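Local atomic coordinates of racemase (Pseudovibrio sp. JE062, PDB entry 3MKC), a protein that is called a racemase and belongs to the enolase superfamily, pairing a mandelate racemase-like N-terminal domain with a C-terminal domain of TIM-barrel type. Residues A59-E64 against L68-E73; A85-M90 against F105-I110; P163-A168 against G200-D205; V311-W316 against I326-A331; F338-P343 against G364-P369. All blocks are in the same frame, centred on the assembly; numbering follows the deposited sequence.

Contact 1 comes first along the chain, closing a short loop between helix 52-59 and helix 83-93 by folding 68-73 back on 59-64. Contact 2 follows, pairing helix 83-93 with helix 102-122, and the two touch: I71 packs on I110 and L107. Both belong to the N-terminal domain. The other three lie in the barrel domain. Contact 3 joins helix 154-170 to the end of helix 188-202, contact 4 sets the end of strand 310-311 and the loop after it against helix 319-331, and contact 5 links strand 339-340 to the segment around strand 366-367. Contacts 4 and 5 also touch, through N315 and E339. All five run in series; none nests in or crosses another.

Contact 1 (A59-E64 against L68-E73); sequences ANIETE and LTNITE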
# COMPACT_ATOMS: atom_id res chain seq x y z
N ALA A 59 -11.34 -14.52 -10.15
CA ALA A 59 -10.43 -15.60 -9.80
C ALA A 59 -10.97 -16.97 -10.19
O ALA A 59 -10.22 -17.94 -10.22
CB ALA A 59 -10.14 -15.56 -8.31
N ASN A 60 -12.25 -17.05 -10.51
CA ASN A 60 -12.86 -18.32 -10.88
C ASN A 60 -13.33 -18.43 -12.33
O ASN A 60 -14.12 -19.32 -12.66
CB ASN A 60 -14.02 -18.63 -9.93
CG ASN A 60 -13.54 -19.14 -8.58
OD1 ASN A 60 -13.01 -20.24 -8.47
ND2 ASN A 60 -13.70 -18.32 -7.54
N ILE A 61 -12.86 -17.54 -13.19
CA ILE A 61 -13.26 -17.59 -14.59
C ILE A 61 -12.63 -18.76 -15.32
O ILE A 61 -11.60 -19.29 -14.89
CB ILE A 61 -12.91 -16.27 -15.33
CG1 ILE A 61 -11.40 -15.98 -15.23
CG2 ILE A 61 -13.72 -15.13 -14.75
CD1 ILE A 61 -10.60 -16.45 -16.41
N GLU A 62 -13.25 -19.17 -16.42
CA GLU A 62 -12.74 -20.28 -17.21
C GLU A 62 -11.81 -19.77 -18.30
O GLU A 62 -12.09 -18.75 -18.94
CB GLU A 62 -13.88 -21.06 -17.85
CG GLU A 62 -13.44 -22.39 -18.46
CD GLU A 62 -14.58 -23.17 -19.09
OE1 GLU A 62 -15.64 -23.31 -18.44
OE2 GLU A 62 -14.41 -23.66 -20.22
N THR A 63 -10.71 -20.49 -18.50
CA THR A 63 -9.72 -20.16 -19.51
C THR A 63 -10.31 -20.29 -20.92
O THR A 63 -10.96 -21.28 -21.23
CB THR A 63 -8.51 -21.09 -19.37
OG1 THR A 63 -7.87 -20.83 -18.11
CG2 THR A 63 -7.52 -20.89 -20.50
N GLU A 64 -10.07 -19.28 -21.76
CA GLU A 64 -10.60 -19.30 -23.12
C GLU A 64 -9.53 -19.35 -24.20
O GLU A 64 -9.61 -20.15 -25.13
CB GLU A 64 -11.49 -18.07 -23.34
CG GLU A 64 -12.73 -18.08 -22.47
CD GLU A 64 -13.64 -16.91 -22.77
OE1 GLU A 64 -13.86 -16.62 -23.97
OE2 GLU A 64 -14.14 -16.29 -21.81
N LEU A 68 -6.49 -15.03 -22.29
CA LEU A 68 -7.64 -15.01 -21.38
C LEU A 68 -7.63 -16.31 -20.59
O LEU A 68 -8.38 -17.24 -20.85
CB LEU A 68 -8.95 -14.86 -22.17
CG LEU A 68 -10.26 -14.72 -21.40
CD1 LEU A 68 -10.12 -13.68 -20.32
CD2 LEU A 68 -11.38 -14.33 -22.36
N THR A 69 -6.75 -16.35 -19.59
CA THR A 69 -6.56 -17.52 -18.76
C THR A 69 -6.97 -17.24 -17.32
O THR A 69 -6.97 -16.10 -16.87
CB THR A 69 -5.08 -17.91 -18.78
OG1 THR A 69 -4.62 -17.91 -20.14
CG2 THR A 69 -4.87 -19.29 -18.17
N ASN A 70 -7.35 -18.29 -16.60
CA ASN A 70 -7.70 -18.12 -15.20
C ASN A 70 -6.36 -17.71 -14.56
O ASN A 70 -5.32 -18.28 -14.88
CB ASN A 70 -8.20 -19.44 -14.61
CG ASN A 70 -8.45 -19.35 -13.12
OD1 ASN A 70 -7.51 -19.38 -12.33
ND2 ASN A 70 -9.72 -19.21 -12.74
N ILE A 71 -6.39 -16.73 -13.66
CA ILE A 71 -5.17 -16.22 -13.03
C ILE A 71 -4.32 -17.25 -12.29
O ILE A 71 -3.09 -17.24 -12.39
CB ILE A 71 -5.51 -15.04 -12.07
CG1 ILE A 71 -4.23 -14.49 -11.41
CG2 ILE A 71 -6.46 -15.50 -10.99
CD1 ILE A 71 -3.27 -13.86 -12.37
N THR A 72 -4.97 -18.14 -11.55
CA THR A 72 -4.24 -19.14 -10.78
C THR A 72 -3.63 -20.26 -11.61
O THR A 72 -2.65 -20.88 -11.20
CB THR A 72 -5.15 -19.80 -9.74
OG1 THR A 72 -6.07 -20.67 -10.42
CG2 THR A 72 -5.93 -18.76 -8.98
N GLU A 73 -4.19 -20.51 -12.79
CA GLU A 73 -3.72 -21.59 -13.64
C GLU A 73 -2.22 -21.63 -13.89
O GLU A 73 -1.60 -22.69 -13.78
CB GLU A 73 -4.46 -21.56 -14.98
CG GLU A 73 -4.31 -22.82 -15.79
CD GLU A 73 -5.08 -22.76 -17.11
OE1 GLU A 73 -6.30 -22.51 -17.08
OE2 GLU A 73 -4.44 -22.95 -18.17
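A59 offers its carbonyl O to ND2 of N70, at 2.9 Å and from above the carbonyl plane. I61 O takes the other bond from the same nitrogen, in the carbonyl plane on a lone pair and with a nearly straight N-H...O angle of 170°. The amide is thus gripped by two backbone carbonyls, while its OD1 accepts from the backbone N of T72, which makes an Asx turn, and from T72 OG1 on the opposite face of the amide plane. I61 also lays CD1 over the 68-73 backbone, 3.6 Å from the CA of N70. At T63, the hydroxyl lies beside the backbone N (chi1 -66°), where OG1 both receives the N-H of N70 at 3.0 Å and donates to OE1 of E73 at 2.5 Å, so one oxygen ties together two residues of the facing segment. E64 finishes the walk: its N reaches L68 O at 2.8 Å, and its side chain runs alongside that of L68, with OE2 3.4 Å from CD2. The folded loop sits beside helix 95-98, where I61 and L68 touch Q97 and L68 also touches W96, and against strand 12-22, where A59 meets F17 and T72 meets I15 and F17.

Contact 2 (A85-M90 against F105-I110); sequences AIWDAM and FALSGI
The helical segments 85-90 and 105-110 run nearly antiparallel, at 158° between their directions, and their axes come no closer than 10.9 Å, a spacing bridged by large side chains. L107 faces W87, with CG set anti to its backbone N (chi1 -173°) and CD2 carried over one face of the indole. This methyl stands 3.7 Å from the centroid of the five-membered ring of W87 and 26° off the normal, a CH-pi contact displaced toward the rim, and the two side chains cross at about a right angle. The indole is held from elsewhere as well: its NE1 donates to G292 O, and R299 makes a cation-pi contact with the ring. One turn further on, the selenomethionine M90 sets SE against I110, 3.7 Å from CG2 and 3.8 Å from CD1, and the bend at its last torsion turns CE toward L107, 4.2 Å from CG. L107 is thus touched by both residues of the facing helix. All four side chains are buried, and the segments meet through carbon and selenium, apart from the indole N-H, whose bond goes to G292. The arrangement is that of an antiparallel helix pair in the N-terminal capping domain of the enolase superfamily, here with W87 also reaching T295 and E296 of helix 293-306 in the barrel domain and so joining the two domains.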
# COMPACT_ATOMS: atom_id res chain seq x y z
N ALA A 85 9.28 -15.21 -12.12
CA ALA A 85 8.84 -15.96 -13.29
C ALA A 85 7.34 -16.25 -13.26
O ALA A 85 6.68 -16.19 -14.29
CB ALA A 85 9.63 -17.26 -13.41
N ILE A 86 6.81 -16.56 -12.09
CA ILE A 86 5.38 -16.85 -11.97
C ILE A 86 4.60 -15.57 -12.26
O ILE A 86 3.54 -15.60 -12.89
CB ILE A 86 5.04 -17.36 -10.57
CG1 ILE A 86 5.80 -18.67 -10.31
CG2 ILE A 86 3.53 -17.59 -10.45
CD1 ILE A 86 5.72 -19.17 -8.89
N TRP A 87 5.13 -14.44 -11.82
CA TRP A 87 4.50 -13.14 -12.05
C TRP A 87 4.33 -12.96 -13.56
O TRP A 87 3.23 -12.67 -14.04
CB TRP A 87 5.40 -12.01 -11.52
CG TRP A 87 4.71 -10.69 -11.32
CD1 TRP A 87 4.29 -10.16 -10.12
CD2 TRP A 87 4.38 -9.72 -12.32
NE1 TRP A 87 3.73 -8.92 -10.32
CE2 TRP A 87 3.77 -8.63 -11.66
CE3 TRP A 87 4.54 -9.66 -13.71
CZ2 TRP A 87 3.32 -7.49 -12.34
CZ3 TRP A 87 4.09 -8.53 -14.40
CH2 TRP A 87 3.49 -7.46 -13.71
N ASP A 88 5.42 -13.14 -14.30
CA ASP A 88 5.39 -12.99 -15.75
C ASP A 88 4.43 -13.97 -16.40
O ASP A 88 3.72 -13.61 -17.35
CB ASP A 88 6.79 -13.20 -16.36
CG ASP A 88 7.74 -12.04 -16.09
OD1 ASP A 88 7.27 -10.94 -15.72
OD2 ASP A 88 8.96 -12.23 -16.26
N ALA A 89 4.40 -15.19 -15.89
CA ALA A 89 3.54 -16.23 -16.44
C ALA A 89 2.07 -15.88 -16.28
O ALA A 89 1.28 -16.03 -17.21
CB ALA A 89 3.83 -17.57 -15.78
N MSE A 90 1.71 -15.41 -15.09
CA MSE A 90 0.33 -15.04 -14.81
C MSE A 90 -0.06 -13.83 -15.65
O MSE A 90 -1.12 -13.81 -16.29
CB MSE A 90 0.15 -14.71 -13.32
CG MSE A 90 0.23 -15.92 -12.38
SE MSE A 90 -0.24 -15.43 -10.57
CE MSE A 90 1.33 -14.38 -10.18
N PHE A 105 -5.35 -6.45 -9.28
CA PHE A 105 -5.49 -6.55 -7.83
C PHE A 105 -5.36 -8.04 -7.49
O PHE A 105 -4.69 -8.41 -6.52
CB PHE A 105 -6.85 -6.05 -7.34
CG PHE A 105 -7.21 -4.65 -7.78
CD1 PHE A 105 -6.27 -3.81 -8.39
CD2 PHE A 105 -8.51 -4.18 -7.59
CE1 PHE A 105 -6.63 -2.53 -8.81
CE2 PHE A 105 -8.87 -2.90 -8.01
CZ PHE A 105 -7.93 -2.07 -8.62
N ALA A 106 -5.98 -8.88 -8.30
CA ALA A 106 -5.94 -10.32 -8.09
C ALA A 106 -4.52 -10.86 -8.21
O ALA A 106 -4.07 -11.66 -7.39
CB ALA A 106 -6.85 -11.02 -9.09
N LEU A 107 -3.80 -10.40 -9.23
CA LEU A 107 -2.43 -10.85 -9.43
C LEU A 107 -1.61 -10.41 -8.22
O LEU A 107 -0.77 -11.16 -7.73
CB LEU A 107 -1.87 -10.25 -10.73
CG LEU A 107 -0.49 -10.72 -11.21
CD1 LEU A 107 -0.33 -10.35 -12.68
CD2 LEU A 107 0.62 -10.07 -10.39
N SER A 108 -1.86 -9.19 -7.75
CA SER A 108 -1.16 -8.62 -6.60
C SER A 108 -1.26 -9.51 -5.35
O SER A 108 -0.26 -9.77 -4.68
CB SER A 108 -1.71 -7.23 -6.29
OG SER A 108 -1.53 -6.35 -7.39
N GLY A 109 -2.48 -9.94 -5.04
CA GLY A 109 -2.67 -10.79 -3.87
C GLY A 109 -1.88 -12.08 -3.96
O GLY A 109 -1.33 -12.56 -2.97
N ILE A 110 -1.84 -12.67 -5.15
CA ILE A 110 -1.10 -13.91 -5.33
C ILE A 110 0.40 -13.65 -5.17
O ILE A 110 1.10 -14.42 -4.53
CB ILE A 110 -1.38 -14.54 -6.72
CG1 ILE A 110 -2.86 -14.90 -6.84
CG2 ILE A 110 -0.52 -15.79 -6.91
CD1 ILE A 110 -3.27 -15.43 -8.21

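Contact 3 (P163-A168 against G200-D205); sequences PLLEKA and GILGHD
L165 extends CD1 across the side chain of I201, meeting it at about a right angle, with 4.1 Å from L165 CD1 to I201 CG2 and the same distance to CB. Its other branch turns to L202, where CD2 of L165 lies 4.3 Å from CD1. One leucine thus spans two successive residues at the end of the neighbouring helix, and the spacing is that of ordinary apolar packing. L202 also comes alongside the backbone, its CD1 4.2 Å from the carbonyl O of L165. E166 approaches from the outer side of the contact. Its chain folds at chi2 (-68°), which swings the carboxylate round until OE2 lies 3.8 Å from CG2 of I201; that methyl is therefore covered by both a leucine and the end of an acidic chain. The inner part of the contact is buried, whereas E166 is exposed to solvent. Beyond L202 the helix stops: G203 takes positive phi (94°) and leads the chain away toward strand 207-211. K169, a turn along from L165, donates through NZ to I201 O, so a side chain of the first helix ties down a carbonyl at the finish of the second. Beneath the pair lies strand 175-179, on whose V176 L165, A168 and L202 all rest. Helix 154-170, strand 175-179, helix 188-202 and strand 207-211 follow one another in the chain, and the two strands pair in parallel. This is the alternating beta-alpha repeat of a TIM barrel, in which adjacent outer helices pack together over the strand that connects them.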
# COMPACT_ATOMS: atom_id res chain seq x y z
N PRO A 163 -6.69 15.29 19.31
CA PRO A 163 -6.25 14.19 20.16
C PRO A 163 -5.43 13.13 19.44
O PRO A 163 -4.56 12.49 20.04
CB PRO A 163 -7.57 13.64 20.72
CG PRO A 163 -8.54 13.92 19.62
CD PRO A 163 -8.16 15.33 19.21
N LEU A 164 -5.69 12.94 18.15
CA LEU A 164 -4.93 11.97 17.37
C LEU A 164 -3.51 12.48 17.18
O LEU A 164 -2.55 11.73 17.31
CB LEU A 164 -5.59 11.74 16.00
CG LEU A 164 -6.95 11.03 16.01
CD1 LEU A 164 -7.49 10.92 14.60
CD2 LEU A 164 -6.79 9.65 16.63
N LEU A 165 -3.39 13.77 16.90
CA LEU A 165 -2.08 14.38 16.70
C LEU A 165 -1.28 14.39 18.01
O LEU A 165 -0.08 14.12 18.01
CB LEU A 165 -2.24 15.82 16.17
CG LEU A 165 -2.91 15.96 14.80
CD1 LEU A 165 -3.05 17.44 14.44
CD2 LEU A 165 -2.07 15.25 13.75
N GLU A 166 -1.95 14.70 19.12
CA GLU A 166 -1.26 14.72 20.41
C GLU A 166 -0.77 13.32 20.77
O GLU A 166 0.33 13.15 21.30
CB GLU A 166 -2.19 15.25 21.51
CG GLU A 166 -2.67 16.69 21.31
CD GLU A 166 -1.56 17.72 21.46
OE1 GLU A 166 -0.38 17.33 21.62
OE2 GLU A 166 -1.87 18.93 21.42
N LYS A 167 -1.59 12.31 20.48
CA LYS A 167 -1.24 10.93 20.77
C LYS A 167 -0.03 10.50 19.95
O LYS A 167 0.84 9.78 20.44
CB LYS A 167 -2.42 9.99 20.49
CG LYS A 167 -2.16 8.54 20.90
CD LYS A 167 -3.41 7.69 20.74
CE LYS A 167 -3.17 6.27 21.19
NZ LYS A 167 -4.40 5.44 21.11
N ALA A 168 0.01 10.93 18.69
CA ALA A 168 1.13 10.58 17.81
C ALA A 168 2.42 11.11 18.40
O ALA A 168 3.44 10.43 18.38
CB ALA A 168 0.91 11.16 16.41
N GLY A 200 -0.12 23.68 13.56
CA GLY A 200 0.11 24.41 14.80
C GLY A 200 0.01 23.47 15.99
O GLY A 200 0.80 23.56 16.93
N ILE A 201 -0.96 22.57 15.93
CA ILE A 201 -1.18 21.58 16.99
C ILE A 201 -0.05 20.55 17.01
O ILE A 201 0.53 20.27 18.05
CB ILE A 201 -2.51 20.82 16.77
CG1 ILE A 201 -3.68 21.78 16.84
CG2 ILE A 201 -2.64 19.69 17.79
CD1 ILE A 201 -5.02 21.14 16.53
N LEU A 202 0.25 20.00 15.84
CA LEU A 202 1.27 18.97 15.70
C LEU A 202 2.69 19.43 16.01
O LEU A 202 3.48 18.69 16.60
CB LEU A 202 1.23 18.40 14.28
CG LEU A 202 2.24 17.29 13.99
CD1 LEU A 202 1.95 16.09 14.89
CD2 LEU A 202 2.17 16.89 12.52
N GLY A 203 3.03 20.65 15.60
CA GLY A 203 4.38 21.14 15.83
C GLY A 203 5.17 20.84 14.57
O GLY A 203 4.70 20.10 13.71
N HIS A 204 6.37 21.40 14.47
CA HIS A 204 7.20 21.19 13.29
C HIS A 204 8.20 20.05 13.41
O HIS A 204 8.86 19.70 12.43
CB HIS A 204 7.92 22.49 12.94
CG HIS A 204 7.07 23.47 12.18
ND1 HIS A 204 7.14 23.62 10.81
CD2 HIS A 204 6.13 24.35 12.61
CE1 HIS A 204 6.28 24.54 10.43
NE2 HIS A 204 5.65 25.00 11.49
N ASP A 205 8.29 19.46 14.60
CA ASP A 205 9.22 18.36 14.83
C ASP A 205 8.78 17.09 14.12
O ASP A 205 9.60 16.26 13.75
CB ASP A 205 9.34 18.07 16.33
CG ASP A 205 10.38 18.94 17.00
OD1 ASP A 205 10.88 19.89 16.36
OD2 ASP A 205 10.70 18.66 18.18

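Contact 4 (V311-W316 against I326-A331); sequences VMPHNW and IHYQFA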
# COMPACT_ATOMS: atom_id res chain seq x y z
N VAL A 311 9.17 6.36 -3.18
CA VAL A 311 8.02 5.48 -3.24
C VAL A 311 7.57 5.18 -1.82
O VAL A 311 8.36 4.76 -0.98
CB VAL A 311 8.32 4.15 -3.94
CG1 VAL A 311 7.06 3.28 -3.96
CG2 VAL A 311 8.80 4.41 -5.36
N MSE A 312 6.29 5.43 -1.56
CA MSE A 312 5.68 5.15 -0.26
C MSE A 312 4.38 4.50 -0.70
O MSE A 312 3.38 5.18 -0.92
CB MSE A 312 5.40 6.44 0.51
CG MSE A 312 6.65 7.13 1.04
SE MSE A 312 6.26 8.54 2.28
CE MSE A 312 8.03 9.19 2.46
N PRO A 313 4.38 3.17 -0.84
CA PRO A 313 3.19 2.45 -1.28
C PRO A 313 1.95 2.70 -0.44
O PRO A 313 2.01 2.69 0.79
CB PRO A 313 3.62 0.99 -1.24
CG PRO A 313 5.10 1.07 -1.46
CD PRO A 313 5.49 2.23 -0.59
N HIS A 314 0.83 2.94 -1.12
CA HIS A 314 -0.43 3.16 -0.42
C HIS A 314 -0.69 1.89 0.38
O HIS A 314 -0.49 0.78 -0.12
CB HIS A 314 -1.55 3.37 -1.43
CG HIS A 314 -2.92 3.42 -0.82
ND1 HIS A 314 -3.33 4.45 0.00
CD2 HIS A 314 -3.97 2.58 -0.93
CE1 HIS A 314 -4.58 4.23 0.38
NE2 HIS A 314 -4.99 3.11 -0.17
N ASN A 315 -1.13 2.06 1.62
CA ASN A 315 -1.39 0.92 2.48
C ASN A 315 -2.59 1.18 3.39
O ASN A 315 -2.48 1.92 4.38
CB ASN A 315 -0.15 0.59 3.31
CG ASN A 315 -0.42 -0.44 4.39
OD1 ASN A 315 -1.39 -1.19 4.32
ND2 ASN A 315 0.45 -0.49 5.40
N TRP A 316 -3.72 0.59 3.04
CA TRP A 316 -4.94 0.72 3.82
C TRP A 316 -5.82 -0.51 3.63
O TRP A 316 -6.87 -0.45 2.99
CB TRP A 316 -5.71 1.99 3.42
CG TRP A 316 -6.83 2.29 4.37
CD1 TRP A 316 -8.12 1.86 4.28
CD2 TRP A 316 -6.73 3.04 5.59
NE1 TRP A 316 -8.84 2.28 5.37
CE2 TRP A 316 -8.01 3.01 6.19
CE3 TRP A 316 -5.69 3.72 6.23
CZ2 TRP A 316 -8.28 3.64 7.42
CZ3 TRP A 316 -5.96 4.35 7.45
CH2 TRP A 316 -7.24 4.30 8.03
N ILE A 326 6.18 -3.60 5.88
CA ILE A 326 7.40 -3.53 6.68
C ILE A 326 8.54 -4.23 5.94
O ILE A 326 9.67 -3.73 5.91
CB ILE A 326 7.20 -4.19 8.06
CG1 ILE A 326 6.23 -3.35 8.90
CG2 ILE A 326 8.54 -4.32 8.78
CD1 ILE A 326 5.86 -3.97 10.23
N HIS A 327 8.25 -5.37 5.34
CA HIS A 327 9.28 -6.10 4.62
C HIS A 327 9.72 -5.28 3.42
O HIS A 327 10.90 -5.24 3.07
CB HIS A 327 8.76 -7.47 4.19
CG HIS A 327 8.70 -8.46 5.31
ND1 HIS A 327 9.69 -9.39 5.53
CD2 HIS A 327 7.77 -8.66 6.28
CE1 HIS A 327 9.38 -10.12 6.59
NE2 HIS A 327 8.22 -9.69 7.06
N TYR A 328 8.75 -4.61 2.81
CA TYR A 328 9.02 -3.74 1.66
C TYR A 328 9.98 -2.61 2.06
O TYR A 328 11.02 -2.41 1.42
CB TYR A 328 7.71 -3.12 1.15
CG TYR A 328 7.95 -1.95 0.21
CD1 TYR A 328 8.22 -2.16 -1.14
CD2 TYR A 328 8.03 -0.64 0.70
CE1 TYR A 328 8.56 -1.10 -1.98
CE2 TYR A 328 8.37 0.42 -0.13
CZ TYR A 328 8.64 0.18 -1.47
OH TYR A 328 9.02 1.22 -2.29
N GLN A 329 9.65 -1.89 3.13
CA GLN A 329 10.49 -0.77 3.54
C GLN A 329 11.91 -1.18 3.89
O GLN A 329 12.85 -0.43 3.66
CB GLN A 329 9.87 -0.02 4.71
CG GLN A 329 10.58 1.30 5.02
CD GLN A 329 10.34 2.37 3.95
OE1 GLN A 329 9.84 2.08 2.87
NE2 GLN A 329 10.70 3.61 4.26
N PHE A 330 12.08 -2.38 4.45
CA PHE A 330 13.42 -2.83 4.80
C PHE A 330 14.30 -3.16 3.60
O PHE A 330 15.45 -2.72 3.52
CB PHE A 330 13.35 -4.06 5.71
CG PHE A 330 13.34 -3.72 7.18
CD1 PHE A 330 14.49 -3.26 7.80
CD2 PHE A 330 12.17 -3.83 7.92
CE1 PHE A 330 14.49 -2.91 9.15
CE2 PHE A 330 12.15 -3.48 9.27
CZ PHE A 330 13.32 -3.02 9.89
N ALA A 331 13.76 -3.92 2.65
CA ALA A 331 14.55 -4.35 1.51
C ALA A 331 14.43 -3.54 0.23
O ALA A 331 15.36 -3.49 -0.57
CB ALA A 331 14.23 -5.80 1.20
O HOH W 1 10.30 3.87 0.80
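Segment 311-316 leaves strand 310-311 in an extended, irregular course, and 326-331 is helical; their backbones stay well apart, P313 and Y328 having the nearest CA atoms at 9.0 Å. The tyrosine fills that distance. With CG anti to the backbone N (chi1 165°), the ring of Y328 projects from the helix toward P313, which comes from the opposite direction and lays its own ring over one face. P313 CG stands 3.8 Å from the ring centroid of Y328, 22° off the normal, in a CH-pi contact; P313 CD comes closer to an individual atom, 3.4 Å from CE2. In TIM-barrel terms, the contact lies where the chain passes from a short strand through a loop into helix 319-331, and its three touching residues are buried. V311 meets the far end of the tyrosine, with CG1 3.3 Å from OH, and the side chains cross at about a right angle. That hydroxyl is hydrogen-bonded to OG1 of T301 on helix 293-306, which also packs against V311 and P313. A water joins the segments a second way, donating both to V311 O and to OE1 of Q329, each at 2.8 Å.

Contact 5 (F338-P343 against G364-P369); sequences FEYVHP and GGFAKP
An edge-to-face aromatic pair, buried beside the strands of the TIM-barrel domain, connects segment 338-343 with 364-369. Both segments pair with strand 137-143, at different points: strand 339-340 runs parallel to it and bonds at Y141, the short strand 366-367 antiparallel and bonds at V138. F366 spans the distance from the second segment. Its CG sits beside the backbone N (chi1 -67°), and the ring edge is turned onto the face of Y340, with centroids 4.8 Å apart and planes at 55°. CE2 of F366 lies over the centre of the tyrosine ring, while CZ is 3.6 Å from both CE2 and CZ of Y340. The phenol is fixed at its far end too, since its OH is hydrogen-bonded to E358 OE2. Next along the same ring, CD2 of F366 meets F338, edge to edge rather than over a face. Around these rings, F338 and Y340 both touch P140 of strand 137-143, F338 also reaches Q329 and Y340 reaches S322 on helix 319-331, and F366 packs on L361. The phenylalanine pair is the looser contact: CZ of F338 stays 4.1 Å from CD2 of F366.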
# COMPACT_ATOMS: atom_id res chain seq x y z
N PHE A 338 7.02 5.23 5.06
CA PHE A 338 6.13 4.41 4.24
C PHE A 338 4.78 4.42 4.97
O PHE A 338 4.75 4.57 6.19
CB PHE A 338 6.68 2.99 4.08
CG PHE A 338 6.71 2.19 5.35
CD1 PHE A 338 5.84 1.12 5.53
CD2 PHE A 338 7.63 2.48 6.35
CE1 PHE A 338 5.87 0.36 6.70
CE2 PHE A 338 7.67 1.73 7.53
CZ PHE A 338 6.79 0.67 7.70
N GLU A 339 3.68 4.30 4.23
CA GLU A 339 2.37 4.36 4.88
C GLU A 339 2.05 3.12 5.69
O GLU A 339 2.24 1.99 5.24
CB GLU A 339 1.25 4.59 3.87
CG GLU A 339 -0.14 4.62 4.52
CD GLU A 339 -1.24 5.10 3.59
OE1 GLU A 339 -1.23 4.72 2.41
OE2 GLU A 339 -2.13 5.84 4.06
N TYR A 340 1.56 3.36 6.90
CA TYR A 340 1.20 2.29 7.80
C TYR A 340 -0.02 2.71 8.61
O TYR A 340 -0.14 3.87 9.02
CB TYR A 340 2.36 2.00 8.75
CG TYR A 340 2.25 0.67 9.46
CD1 TYR A 340 2.74 -0.49 8.88
CD2 TYR A 340 1.68 0.59 10.73
CE1 TYR A 340 2.66 -1.72 9.54
CE2 TYR A 340 1.60 -0.63 11.40
CZ TYR A 340 2.09 -1.77 10.80
OH TYR A 340 2.01 -2.97 11.45
N VAL A 341 -0.94 1.78 8.82
CA VAL A 341 -2.12 2.05 9.61
C VAL A 341 -1.91 1.24 10.88
O VAL A 341 -1.75 0.02 10.83
CB VAL A 341 -3.41 1.61 8.88
CG1 VAL A 341 -3.36 0.13 8.55
CG2 VAL A 341 -4.64 1.93 9.74
N HIS A 342 -1.86 1.93 12.01
CA HIS A 342 -1.63 1.27 13.29
C HIS A 342 -2.94 1.08 14.05
O HIS A 342 -3.83 1.93 14.00
CB HIS A 342 -0.64 2.09 14.11
CG HIS A 342 -0.13 1.38 15.32
ND1 HIS A 342 -0.88 1.22 16.47
CD2 HIS A 342 1.05 0.76 15.55
CE1 HIS A 342 -0.18 0.52 17.35
NE2 HIS A 342 0.99 0.23 16.81
N PRO A 343 -3.08 -0.05 14.77
CA PRO A 343 -4.27 -0.39 15.56
C PRO A 343 -4.66 0.62 16.63
O PRO A 343 -5.84 0.83 16.88
CB PRO A 343 -3.90 -1.74 16.16
CG PRO A 343 -3.01 -2.34 15.12
CD PRO A 343 -2.12 -1.17 14.77
N GLY A 364 8.43 4.77 17.61
CA GLY A 364 8.00 5.16 16.28
C GLY A 364 8.64 4.39 15.14
O GLY A 364 8.59 4.82 13.99
N GLY A 365 9.23 3.24 15.44
CA GLY A 365 9.87 2.46 14.40
C GLY A 365 9.76 0.96 14.57
O GLY A 365 9.50 0.46 15.67
N PHE A 366 9.97 0.23 13.48
CA PHE A 366 9.90 -1.23 13.49
C PHE A 366 11.27 -1.86 13.35
O PHE A 366 12.13 -1.36 12.63
CB PHE A 366 9.00 -1.73 12.35
CG PHE A 366 7.56 -1.36 12.51
CD1 PHE A 366 6.85 -1.78 13.63
CD2 PHE A 366 6.91 -0.61 11.55
CE1 PHE A 366 5.51 -1.44 13.80
CE2 PHE A 366 5.57 -0.27 11.69
CZ PHE A 366 4.86 -0.68 12.82
N ALA A 367 11.47 -2.97 14.05
CA ALA A 367 12.73 -3.70 13.99
C ALA A 367 12.62 -4.68 12.84
O ALA A 367 11.53 -4.91 12.31
CB ALA A 367 12.96 -4.46 15.30
N LYS A 368 13.74 -5.28 12.45
CA LYS A 368 13.74 -6.24 11.36
C LYS A 368 12.88 -7.46 11.67
O LYS A 368 12.95 -8.01 12.77
CB LYS A 368 15.17 -6.70 11.06
CG LYS A 368 16.09 -5.55 10.65
CD LYS A 368 17.37 -6.05 10.00
CE LYS A 368 18.24 -6.82 10.96
NZ LYS A 368 19.57 -7.11 10.33
N PRO A 369 12.02 -7.87 10.73
CA PRO A 369 11.17 -9.04 10.98
C PRO A 369 12.05 -10.26 11.25
O PRO A 369 13.12 -10.39 10.66
CB PRO A 369 10.37 -9.17 9.69
CG PRO A 369 10.20 -7.73 9.28
CD PRO A 369 11.60 -7.18 9.50